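Local coordinates for glutathione peroxidase-like protein (Trypanosoma brucei, PDB 3DWV), which probably reduces hydroperoxides as a tryparedoxin-dependent peroxidase of the glutathione peroxidase family, captured here in its oxidized, disulfide-bonded form, at residues S24-D28 against L41-K45; V31-H36 against P114-K118; V54-C58 against V105-K110; F90-P95 against I119-G123. The protein carries 1 engineered substitution. All coordinates share one frame; numbering follows the deposited sequence. Where two conformers were deposited one is given.

Contact 1: S24-D28 against L41-K45; sequences SSIFD and LVQHK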
loop_
_atom_site.group_PDB
_atom_site.type_symbol
_atom_site.label_atom_id
_atom_site.label_comp_id
_atom_site.label_asym_id
_atom_site.label_seq_id
_atom_site.Cartn_x
_atom_site.Cartn_y
_atom_site.Cartn_z
ATOM N N SER A 24 -7.429 14.970 -6.472
ATOM C CA SER A 24 -7.769 15.440 -5.144
ATOM C C SER A 24 -8.099 14.281 -4.194
ATOM O O SER A 24 -8.376 14.506 -3.018
ATOM C CB SER A 24 -8.976 16.385 -5.206
ATOM O OG SER A 24 -10.146 15.670 -5.595
ATOM N N SER A 25 -8.087 13.057 -4.747
ATOM C CA SER A 25 -8.265 11.876 -3.896
ATOM C C SER A 25 -7.785 10.619 -4.626
ATOM O O SER A 25 -7.602 10.686 -5.837
ATOM C CB SER A 25 -9.704 11.665 -3.439
ATOM O OG SER A 25 -10.504 10.975 -4.357
ATOM N N ILE A 26 -7.644 9.511 -3.886
ATOM C CA ILE A 26 -7.236 8.278 -4.612
ATOM C C ILE A 26 -8.267 7.816 -5.611
ATOM O O ILE A 26 -8.015 7.026 -6.525
ATOM C CB ILE A 26 -7.000 7.145 -3.589
ATOM C CG1 ILE A 26 -8.264 6.753 -2.801
ATOM C CG2 ILE A 26 -5.836 7.485 -2.669
ATOM C CD1 ILE A 26 -8.093 5.468 -2.021
ATOM N N PHE A 27 -9.508 8.253 -5.447
ATOM C CA PHE A 27 -10.629 7.710 -6.249
ATOM C C PHE A 27 -10.581 8.260 -7.664
ATOM O O PHE A 27 -11.439 7.914 -8.493
ATOM C CB PHE A 27 -11.984 8.018 -5.576
ATOM C CG PHE A 27 -12.040 7.410 -4.172
ATOM C CD1 PHE A 27 -11.951 6.044 -3.997
ATOM C CD2 PHE A 27 -12.172 8.224 -3.063
ATOM C CE1 PHE A 27 -11.999 5.484 -2.729
ATOM C CE2 PHE A 27 -12.235 7.683 -1.792
ATOM C CZ PHE A 27 -12.141 6.321 -1.639
ATOM N N ASP A 28 -9.618 9.135 -7.931
ATOM C CA ASP A 28 -9.397 9.653 -9.275
ATOM C C ASP A 28 -8.570 8.675 -10.134
ATOM O O ASP A 28 -8.293 9.040 -11.281
ATOM C CB ASP A 28 -8.710 11.031 -9.242
ATOM C CG ASP A 28 -9.579 12.180 -8.778
ATOM O OD1 ASP A 28 -10.771 12.234 -9.142
ATOM O OD2 ASP A 28 -9.062 13.075 -8.068
ATOM N N LEU A 41 -12.953 0.893 -6.493
ATOM C CA LEU A 41 -12.206 1.531 -5.425
ATOM C C LEU A 41 -13.118 2.495 -4.670
ATOM O O LEU A 41 -13.085 2.710 -3.470
ATOM C CB LEU A 41 -11.018 2.279 -6.004
ATOM C CG LEU A 41 -9.956 2.848 -5.076
ATOM C CD1 LEU A 41 -9.179 1.700 -4.445
ATOM C CD2 LEU A 41 -8.992 3.752 -5.812
ATOM N N VAL A 42 -14.025 3.158 -5.411
ATOM C CA VAL A 42 -14.853 4.140 -4.706
ATOM C C VAL A 42 -15.777 3.478 -3.697
ATOM O O VAL A 42 -16.368 4.169 -2.816
ATOM C CB VAL A 42 -15.637 4.965 -5.740
ATOM C CG1 VAL A 42 -16.863 4.179 -6.158
ATOM C CG2 VAL A 42 -16.027 6.342 -5.196
ATOM N N GLN A 43 -15.937 2.149 -3.731
ATOM C CA GLN A 43 -16.765 1.486 -2.707
ATOM C C GLN A 43 -16.252 1.817 -1.307
ATOM O O GLN A 43 -17.035 1.905 -0.359
ATOM C CB GLN A 43 -16.819 -0.022 -2.898
ATOM C CG GLN A 43 -15.607 -0.817 -2.412
ATOM C CD GLN A 43 -15.748 -2.289 -2.743
ATOM O OE1 GLN A 43 -16.450 -3.057 -2.068
ATOM N NE2 GLN A 43 -15.080 -2.741 -3.814
ATOM N N HIS A 44 -14.939 2.044 -1.204
ATOM C CA HIS A 44 -14.293 2.343 0.059
ATOM C C HIS A 44 -14.396 3.791 0.474
ATOM O O HIS A 44 -13.951 4.100 1.587
ATOM C CB HIS A 44 -12.807 1.902 -0.000
ATOM C CG HIS A 44 -12.692 0.448 -0.368
ATOM N ND1 HIS A 44 -13.238 -0.578 0.387
ATOM C CD2 HIS A 44 -12.106 -0.139 -1.440
ATOM C CE1 HIS A 44 -12.972 -1.739 -0.209
ATOM N NE2 HIS A 44 -12.287 -1.499 -1.321
ATOM N N LYS A 45 -14.960 4.684 -0.345
ATOM C CA LYS A 45 -15.034 6.089 0.065
ATOM C C LYS A 45 -15.945 6.301 1.265
ATOM O O LYS A 45 -17.013 5.646 1.386
ATOM C CB LYS A 45 -15.491 6.840 -1.196
ATOM C CG LYS A 45 -15.628 8.342 -0.993
ATOM C CD LYS A 45 -16.182 8.975 -2.270
ATOM C CE LYS A 45 -15.986 10.467 -2.323
ATOM N NZ LYS A 45 -15.974 10.991 -3.714
#

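Contact 2: V31-H36 against P114-K118; sequences VLDADH and PIMAK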
loop_
_atom_site.group_PDB
_atom_site.type_symbol
_atom_site.label_atom_id
_atom_site.label_comp_id
_atom_site.label_asym_id
_atom_site.label_seq_id
_atom_site.Cartn_x
_atom_site.Cartn_y
_atom_site.Cartn_z
ATOM N N VAL A 31 -7.769 1.341 -10.944
ATOM C CA VAL A 31 -7.231 0.148 -10.264
ATOM C C VAL A 31 -7.876 -1.077 -10.862
ATOM O O VAL A 31 -9.099 -1.253 -11.007
ATOM C CB VAL A 31 -7.464 0.259 -8.737
ATOM C CG1 VAL A 31 -7.041 -0.974 -7.984
ATOM C CG2 VAL A 31 -6.761 1.505 -8.141
ATOM N N LEU A 32 -6.995 -2.015 -11.227
ATOM C CA LEU A 32 -7.402 -3.373 -11.567
ATOM C C LEU A 32 -7.071 -4.352 -10.431
ATOM O O LEU A 32 -5.993 -4.270 -9.788
ATOM C CB LEU A 32 -6.738 -3.870 -12.853
ATOM C CG LEU A 32 -6.820 -2.998 -14.105
ATOM C CD1 LEU A 32 -6.221 -3.806 -15.273
ATOM C CD2 LEU A 32 -8.237 -2.529 -14.425
ATOM N N ASP A 33 -8.033 -5.269 -10.186
ATOM C CA ASP A 33 -7.827 -6.324 -9.186
ATOM C C ASP A 33 -6.873 -7.404 -9.700
ATOM O O ASP A 33 -6.366 -7.339 -10.809
ATOM C CB ASP A 33 -9.141 -6.973 -8.797
ATOM C CG ASP A 33 -9.886 -7.744 -9.867
ATOM O OD1 ASP A 33 -9.270 -8.233 -10.822
ATOM O OD2 ASP A 33 -11.140 -7.909 -9.755
ATOM N N ALA A 34 -6.676 -8.452 -8.885
ATOM C CA ALA A 34 -5.681 -9.467 -9.232
ATOM C C ALA A 34 -6.032 -10.280 -10.473
ATOM O O ALA A 34 -5.146 -10.931 -11.036
ATOM C CB ALA A 34 -5.469 -10.373 -8.021
ATOM N N ASP A 35 -7.285 -10.256 -10.922
ATOM C CA ASP A 35 -7.679 -10.912 -12.163
ATOM C C ASP A 35 -7.749 -9.886 -13.288
ATOM O O ASP A 35 -8.252 -10.187 -14.373
ATOM C CB ASP A 35 -9.039 -11.613 -12.105
ATOM C CG ASP A 35 -9.354 -12.173 -10.735
ATOM O OD1 ASP A 35 -8.724 -13.204 -10.395
ATOM O OD2 ASP A 35 -10.218 -11.558 -10.066
ATOM N N HIS A 36 -7.226 -8.709 -13.008
ATOM C CA HIS A 36 -7.158 -7.679 -14.030
ATOM C C HIS A 36 -8.533 -7.217 -14.426
ATOM O O HIS A 36 -8.786 -6.787 -15.555
ATOM C CB HIS A 36 -6.354 -8.278 -15.196
ATOM C CG HIS A 36 -4.917 -8.240 -14.715
ATOM N ND1 HIS A 36 -4.209 -9.372 -14.414
ATOM C CD2 HIS A 36 -4.094 -7.189 -14.465
ATOM C CE1 HIS A 36 -3.001 -9.050 -14.017
ATOM N NE2 HIS A 36 -2.909 -7.733 -14.040
ATOM N N PRO A 114 -7.893 -7.604 0.289
ATOM C CA PRO A 114 -7.722 -7.571 -1.168
ATOM C C PRO A 114 -6.318 -7.259 -1.664
ATOM O O PRO A 114 -5.625 -6.356 -1.189
ATOM C CB PRO A 114 -8.652 -6.430 -1.620
ATOM C CG PRO A 114 -9.734 -6.476 -0.561
ATOM C CD PRO A 114 -8.916 -6.623 0.724
ATOM N N ILE A 115 -5.967 -8.039 -2.703
ATOM C CA ILE A 115 -4.683 -7.833 -3.375
ATOM C C ILE A 115 -4.979 -7.493 -4.833
ATOM O O ILE A 115 -5.792 -8.129 -5.511
ATOM C CB ILE A 115 -3.749 -9.046 -3.312
ATOM C CG1 ILE A 115 -3.546 -9.560 -1.886
ATOM C CG2 ILE A 115 -2.412 -8.773 -3.974
ATOM C CD1 ILE A 115 -3.096 -10.992 -1.793
ATOM N N MET A 116 -4.307 -6.455 -5.275
ATOM C CA MET A 116 -4.589 -5.913 -6.603
ATOM C C MET A 116 -3.648 -6.524 -7.636
ATOM O O MET A 116 -2.743 -7.313 -7.317
ATOM C CB MET A 116 -4.548 -4.379 -6.561
ATOM C CG MET A 116 -5.498 -3.774 -5.514
ATOM S SD MET A 116 -7.254 -3.945 -5.935
ATOM C CE MET A 116 -7.812 -5.150 -4.733
ATOM N N ALA A 117 -3.881 -6.171 -8.917
ATOM C CA ALA A 117 -2.903 -6.601 -9.925
ATOM C C ALA A 117 -1.548 -5.919 -9.734
ATOM O O ALA A 117 -1.545 -4.778 -9.212
ATOM C CB ALA A 117 -3.395 -6.243 -11.327
ATOM N N LYS A 118 -0.456 -6.551 -10.150
ATOM C CA LYS A 118 0.914 -6.040 -10.031
ATOM C C LYS A 118 1.106 -4.756 -10.800
ATOM O O LYS A 118 0.554 -4.599 -11.895
ATOM C CB LYS A 118 1.935 -7.073 -10.553
ATOM C CG LYS A 118 2.003 -8.269 -9.595
ATOM C CD LYS A 118 3.054 -9.312 -9.947
ATOM C CE LYS A 118 3.553 -10.000 -8.666
ATOM N NZ LYS A 118 4.123 -11.352 -8.928
HETATM O O HOH W 1 -8.232 -8.800 -6.089
HETATM O O HOH W 2 -0.706 -6.094 -13.826
#

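Contact 3: V54-C58 against V105-K110; sequences VASKC and VCTKFK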
loop_
_atom_site.group_PDB
_atom_site.type_symbol
_atom_site.label_atom_id
_atom_site.label_comp_id
_atom_site.label_asym_id
_atom_site.label_seq_id
_atom_site.Cartn_x
_atom_site.Cartn_y
_atom_site.Cartn_z
ATOM N N VAL A 54 3.299 -4.558 -1.705
ATOM C CA VAL A 54 3.759 -5.858 -1.160
ATOM C C VAL A 54 4.625 -6.488 -2.233
ATOM O O VAL A 54 4.860 -5.931 -3.331
ATOM C CB VAL A 54 2.566 -6.731 -0.728
ATOM C CG1 VAL A 54 1.661 -5.990 0.288
ATOM C CG2 VAL A 54 1.710 -7.121 -1.927
ATOM N N ALA A 55 5.095 -7.667 -1.945
ATOM C CA ALA A 55 5.937 -8.413 -2.883
ATOM C C ALA A 55 5.844 -9.899 -2.495
ATOM O O ALA A 55 5.181 -10.196 -1.491
ATOM C CB ALA A 55 7.368 -7.892 -2.886
ATOM N N SER A 56 6.450 -10.812 -3.221
ATOM C CA SER A 56 6.400 -12.232 -2.872
ATOM C C SER A 56 6.884 -12.507 -1.451
ATOM O O SER A 56 7.699 -11.734 -0.901
ATOM C CB SER A 56 7.314 -13.007 -3.824
ATOM O OG SER A 56 6.734 -13.019 -5.123
ATOM N N LYS A 57 6.410 -13.607 -0.886
ATOM C CA LYS A 57 6.713 -13.965 0.499
ATOM C C LYS A 57 8.094 -14.615 0.562
ATOM O O LYS A 57 8.215 -15.764 0.124
ATOM C CB LYS A 57 5.647 -14.903 1.076
ATOM C CG LYS A 57 5.989 -15.379 2.480
ATOM C CD LYS A 57 4.920 -16.330 3.030
ATOM C CE LYS A 57 4.809 -17.598 2.199
ATOM N NZ LYS A 57 3.790 -18.520 2.844
ATOM N N CYS A 58 9.080 -13.909 1.133
ATOM C CA CYS A 58 10.385 -14.525 1.281
ATOM C C CYS A 58 10.643 -15.003 2.710
ATOM O O CYS A 58 11.533 -15.816 2.913
ATOM C CB CYS A 58 11.512 -13.561 0.876
ATOM S SG CYS A 58 11.325 -12.935 -0.821
ATOM N N VAL A 105 14.191 -18.541 -2.520
ATOM C CA VAL A 105 12.831 -18.939 -2.879
ATOM C C VAL A 105 11.867 -18.031 -2.138
ATOM O O VAL A 105 11.946 -17.835 -0.913
ATOM C CB VAL A 105 12.633 -20.432 -2.583
ATOM C CG1 VAL A 105 11.183 -20.889 -2.696
ATOM C CG2 VAL A 105 13.495 -21.245 -3.542
ATOM N N CYS A 106 10.963 -17.451 -2.920
ATOM C CA CYS A 106 9.923 -16.618 -2.332
ATOM C C CYS A 106 8.623 -17.028 -2.997
ATOM O O CYS A 106 8.673 -17.181 -4.222
ATOM C CB CYS A 106 10.187 -15.136 -2.571
ATOM S SG CYS A 106 11.789 -14.581 -1.944
ATOM N N THR A 107 7.539 -17.179 -2.267
ATOM C CA THR A 107 6.335 -17.701 -2.916
ATOM C C THR A 107 5.252 -16.640 -3.021
ATOM O O THR A 107 5.338 -15.494 -2.538
ATOM C CB THR A 107 5.885 -18.917 -2.087
ATOM O OG1 THR A 107 5.573 -18.434 -0.761
ATOM C CG2 THR A 107 6.955 -19.966 -1.907
ATOM N N LYS A 108 4.171 -16.991 -3.719
ATOM C CA LYS A 108 3.072 -16.059 -3.962
ATOM C C LYS A 108 2.550 -15.449 -2.671
ATOM O O LYS A 108 2.203 -16.160 -1.747
ATOM C CB LYS A 108 1.905 -16.784 -4.673
ATOM C CG LYS A 108 0.791 -15.809 -4.997
ATOM C CD LYS A 108 -0.518 -16.478 -5.422
ATOM C CE LYS A 108 -1.384 -15.500 -6.207
ATOM N NZ LYS A 108 -2.168 -16.120 -7.329
ATOM N N PHE A 109 2.473 -14.138 -2.582
ATOM C CA PHE A 109 1.822 -13.434 -1.511
ATOM C C PHE A 109 0.330 -13.799 -1.390
ATOM O O PHE A 109 -0.333 -13.824 -2.441
ATOM C CB PHE A 109 1.934 -11.921 -1.755
ATOM C CG PHE A 109 1.383 -11.181 -0.539
ATOM C CD1 PHE A 109 2.013 -11.327 0.706
ATOM C CD2 PHE A 109 0.247 -10.402 -0.627
ATOM C CE1 PHE A 109 1.523 -10.679 1.821
ATOM C CE2 PHE A 109 -0.198 -9.711 0.500
ATOM C CZ PHE A 109 0.419 -9.851 1.719
ATOM N N LYS A 110 -0.052 -14.052 -0.139
ATOM C CA LYS A 110 -1.429 -14.361 0.248
ATOM C C LYS A 110 -1.859 -13.590 1.486
ATOM O O LYS A 110 -1.095 -13.431 2.442
ATOM C CB LYS A 110 -1.615 -15.857 0.585
ATOM C CG LYS A 110 -1.412 -16.822 -0.576
ATOM C CD LYS A 110 -1.617 -18.275 -0.231
ATOM C CE LYS A 110 -1.006 -18.875 0.995
ATOM N NZ LYS A 110 0.470 -19.034 1.077
HETATM O O HOH W 3 3.493 -20.297 0.284
HETATM O O HOH W 4 1.865 -16.568 1.102
HETATM O O HOH W 5 13.251 -17.677 1.654
#

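Contact 4: F90-P95 against I119-G123; sequences FGGQEP and INVNG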
loop_
_atom_site.group_PDB
_atom_site.type_symbol
_atom_site.label_atom_id
_atom_site.label_comp_id
_atom_site.label_asym_id
_atom_site.label_seq_id
_atom_site.Cartn_x
_atom_site.Cartn_y
_atom_site.Cartn_z
ATOM N N PHE A 90 9.715 -5.064 -11.909
ATOM C CA PHE A 90 10.349 -4.752 -13.191
ATOM C C PHE A 90 11.223 -3.507 -13.148
ATOM O O PHE A 90 10.699 -2.446 -12.762
ATOM C CB PHE A 90 9.249 -4.481 -14.240
ATOM C CG PHE A 90 9.868 -4.247 -15.611
ATOM C CD1 PHE A 90 10.604 -5.246 -16.225
ATOM C CD2 PHE A 90 9.739 -3.032 -16.262
ATOM C CE1 PHE A 90 11.195 -5.047 -17.462
ATOM C CE2 PHE A 90 10.301 -2.828 -17.517
ATOM C CZ PHE A 90 11.029 -3.837 -18.143
ATOM N N GLY A 91 12.486 -3.594 -13.531
ATOM C CA GLY A 91 13.241 -2.384 -13.806
ATOM C C GLY A 91 14.369 -1.987 -12.889
ATOM O O GLY A 91 15.156 -1.042 -13.168
ATOM N N GLY A 92 14.527 -2.684 -11.765
ATOM C CA GLY A 92 15.672 -2.511 -10.895
ATOM C C GLY A 92 15.433 -1.541 -9.754
ATOM O O GLY A 92 16.203 -1.525 -8.772
ATOM N N GLN A 93 14.382 -0.759 -9.816
ATOM C CA GLN A 93 14.182 0.310 -8.854
ATOM C C GLN A 93 12.987 0.087 -7.949
ATOM O O GLN A 93 12.599 1.038 -7.235
ATOM C CB GLN A 93 13.992 1.630 -9.624
ATOM C CG GLN A 93 12.615 1.753 -10.251
ATOM C CD GLN A 93 12.316 0.746 -11.355
ATOM O OE1 GLN A 93 13.117 0.568 -12.254
ATOM N NE2 GLN A 93 11.200 0.020 -11.298
ATOM N N GLU A 94 12.424 -1.129 -7.949
ATOM C CA GLU A 94 11.256 -1.382 -7.079
ATOM C C GLU A 94 11.666 -1.532 -5.618
ATOM O O GLU A 94 12.858 -1.673 -5.290
ATOM C CB GLU A 94 10.516 -2.623 -7.601
ATOM C CG GLU A 94 9.858 -2.311 -8.957
ATOM C CD GLU A 94 8.749 -1.277 -8.821
ATOM O OE1 GLU A 94 7.701 -1.592 -8.184
ATOM O OE2 GLU A 94 8.949 -0.174 -9.387
ATOM N N PRO A 95 10.702 -1.406 -4.724
ATOM C CA PRO A 95 11.021 -1.425 -3.306
ATOM C C PRO A 95 11.738 -2.714 -2.933
ATOM O O PRO A 95 11.558 -3.736 -3.565
ATOM C CB PRO A 95 9.659 -1.358 -2.600
ATOM C CG PRO A 95 8.745 -0.709 -3.619
ATOM C CD PRO A 95 9.237 -1.189 -4.948
ATOM N N ILE A 119 1.873 -3.838 -10.222
ATOM C CA ILE A 119 2.138 -2.505 -10.711
ATOM C C ILE A 119 3.580 -2.076 -10.469
ATOM O O ILE A 119 4.239 -2.684 -9.618
ATOM C CB ILE A 119 1.237 -1.498 -9.968
ATOM C CG1 ILE A 119 1.586 -1.383 -8.476
ATOM C CG2 ILE A 119 -0.236 -1.833 -10.103
ATOM C CD1 ILE A 119 0.995 -0.114 -7.874
ATOM N N ASN A 120 4.067 -1.058 -11.170
ATOM C CA ASN A 120 5.364 -0.447 -10.788
ATOM C C ASN A 120 5.052 0.593 -9.716
ATOM O O ASN A 120 4.071 1.359 -9.904
ATOM C CB ASN A 120 6.143 0.235 -11.934
ATOM C CG ASN A 120 7.041 -0.704 -12.723
ATOM O OD1 ASN A 120 6.716 -1.118 -13.850
ATOM N ND2 ASN A 120 8.183 -1.051 -12.109
ATOM N N VAL A 121 5.844 0.599 -8.616
ATOM C CA VAL A 121 5.466 1.663 -7.670
ATOM C C VAL A 121 6.545 2.753 -7.735
ATOM O O VAL A 121 6.240 3.846 -7.255
ATOM C CB VAL A 121 5.284 1.212 -6.244
ATOM C CG1 VAL A 121 4.107 0.247 -6.081
ATOM C CG2 VAL A 121 6.522 0.511 -5.729
ATOM N N ASN A 122 7.706 2.418 -8.311
ATOM C CA ASN A 122 8.729 3.441 -8.575
ATOM C C ASN A 122 9.093 3.515 -10.072
ATOM O O ASN A 122 8.643 2.692 -10.880
ATOM C CB ASN A 122 9.978 3.182 -7.743
ATOM C CG ASN A 122 9.752 3.219 -6.253
ATOM O OD1 ASN A 122 8.985 4.046 -5.761
ATOM N ND2 ASN A 122 10.493 2.364 -5.532
ATOM N N GLY A 123 9.911 4.500 -10.462
ATOM C CA GLY A 123 10.412 4.612 -11.803
ATOM C C GLY A 123 9.487 5.301 -12.785
ATOM O O GLY A 123 8.386 5.782 -12.429
#

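Contact 1: S24-D28 against L41-K45
The Phe27 ring reaches across from one short 3-10 turn, residues 26-28, to another, residues 42-44, in the N-terminal part of this thioredoxin-fold peroxidase, before strand 49-54. Its CG stands anti to the carbonyl carbon (chi1 -59°), which carries the ring out to the second turn although its CB does not point there. Lys45 lies over one face of the ring, its CB 3.4 Å from Phe27 CZ, and its extended chain runs on obliquely past CE2 and CD2. This is packing by the methylene groups. Ile26 CG1 sits 3.8 Å above the plane of the Phe27 ring, over the centre of the face opposite Lys45. Val42 approaches obliquely with its CA, while Leu41 places CG near CD1 of the ring. The CD2 branch of Leu41 turns instead to the backbone of Ile26, 3.5 Å from Ile26 O, and the Leu41 side chain also touches Leu83 of strand 81-86, which places the second turn against the sheet.

No hydrogen bond joins the two segments, and each is braced internally. Ser25 OG accepts from Phe27 N in an ST turn, and Asp28 OD2 accepts the N-H of Ser24. At the ring edge, near its plane, Phe27 CE1 comes within 3.1 Å of Leu41 O, the carbonyl oxygen that also accepts the backbone N-H of His44.

Contact 2: V31-H36 against P114-K118
Leu32 and Ala117 are joined by the one direct hydrogen bond between these segments, Ala117 N to Leu32 O at 3.0 Å. It is nearly straight at the hydrogen, 167°, although the donor is tilted from the carbonyl plane. It belongs to a single beta bridge pairing Asp33 with Met116, and from Asp33 itself the first segment reverses in a type I beta turn to His36. That turn is held by His36 N to Asp33 O, and by an Asx turn in which Asp33 OD1 takes the N-H of Asp35 from above the carboxylate plane.

Two waters extend the polar link. One accepts from Ala34 N and donates to Ile115 O, its 2.6 Å bond to that oxygen being the shorter. The other lies in the plane of the His36 ring, 2.8 Å from NE2, and donates to Lys118 O.

Apolar contacts flank the bridge. Met116 bends at its second and third torsions, and its SD comes to 3.6 Å from Val31 CG1, the two side chains crossing at about a right angle; both also touch Phe85 of strand 81-86. The methyl of Ala117 points into the turn, 3.2 Å from Asp33 O and 3.1 Å from His36 NE2, with the imidazole oblique to it.

With one direct bond and two water bridges, the chemistry implies a join between loops carried mainly by main-chain polar groups, with the buried Met116 side chain packing between Val31 and strand 81-86.

Contact 3: V54-C58 against V105-K110
Lys57 and Thr107 form a hydrogen-bonded pair, a lone antiparallel bridge that joins the loop after strand 49-54 to the loop after helix 100-103 in this protein of thioredoxin-type fold. Lys57 N gives to Thr107 O at 2.7 Å, in the carbonyl plane, and Thr107 N returns a bond to Lys57 O at 2.9 Å with the donor tilted out of the plane. The CA of Cys106 also makes a CH...O contact to Lys57 O. Beside the bridge a disulfide links Cys58 SG to Cys106 SG at 2.0 Å. Cys58 is the predicted active-site residue, and this bond marks the oxidized form of the enzyme. Both sulfurs stand anti to their carbonyl carbons (chi1 -56° and -57°), and the bridge closes with a chi3 of 106°.

Waters widen the polar zone. One spans Cys58 O and Val105 O; another joins Lys57 NZ to Thr107 OG1. Lys57 and Thr107 lie side by side pointing the same way, with CE of the lysine 3.2 Å from OG1. Lys57 NZ and Lys110 NZ are 3.8 Å apart; one water beside the pair accepts from Lys110 NZ and, weakly, from Lys57 NZ, and donates to Lys108 O; it may offset part of their repulsion.

Farther out, Ser56 CB packs on Thr107 O and Cys106 CB, while Ile101 of helix 100-103 touches Ser56 and both cysteines. At the inner end Val54, closing strand 49-54, crosses Phe109 at about a right angle. Val54 CB sits over one face of the Phe109 ring, offset toward the rim, and Val54 CG2 reaches Phe109 CD2 at 3.8 Å.

Contact 4: F90-P95 against I119-G123
Asn120 sends its side-chain ND2 to two acceptors of the 90-95 loop, Phe90 O and Glu94 OE2, each 3.0 Å away. Both lie in the plane of the Asn120 amide, which fixes its rotation, and Asn88 ND2 bonds to Asn120 OD1. The amide stands nearly perpendicular to the Glu94 carboxylate, and its ND2 comes to OE2 from above the carboxylate plane. Val121 N bonds to Glu94 OE1 at 2.9 Å on the syn lone pair, while Val121 CG2 presses on Pro95, 3.3 Å from its CD, a tight fit. Asn122 N reaches Glu94 OE2 at 3.1 Å on the syn side, somewhat out of the carboxylate plane, and Asn122 ND2 gives to Gln93 O at 3.0 Å and, outside the two segments, to Ile146 O. Gln93 CG lies alongside the backbone N of Gly123.

Glu94 OE2 thus gathers three donors, the third, Gln93 NE2, using the anti lone pair and bonding to Phe90 O as well. Ser87 OG also bonds to OE1; so many donors would be expected to stabilise the negative charge of this buried residue.

The contact joins the loop between strand 81-86 and helix 100-103 to the one between that helix and helix 128-136: the backbone of Ile119 is hydrogen-bonded to that of Pro86, Ile119 and Val121 pack on Tyr130, and Lys134 bonds to Val121 O and Asn122 OD1.

In the fold
Contact 4 is the buried member of the set and also the most polar, built round one carboxylate, whereas contact 3, at the surface, combines a disulfide with main-chain bonds, waters and lysines. Contacts 1 and 2 are partly buried: the first is packing without a hydrogen bond, the second a backbone bridge with waters. They touch through Leu41 and Val31, and contact 2 meets contact 3 where Ile115 packs on Phe109. Contacts 2 and 4 share the continuous run 114-123, while 105-110 of contact 3 precedes it in the same long loop before helix 128-136. Contacts 1 and 3 lie on opposite sides of the chain's centre, about 27 Å between centres.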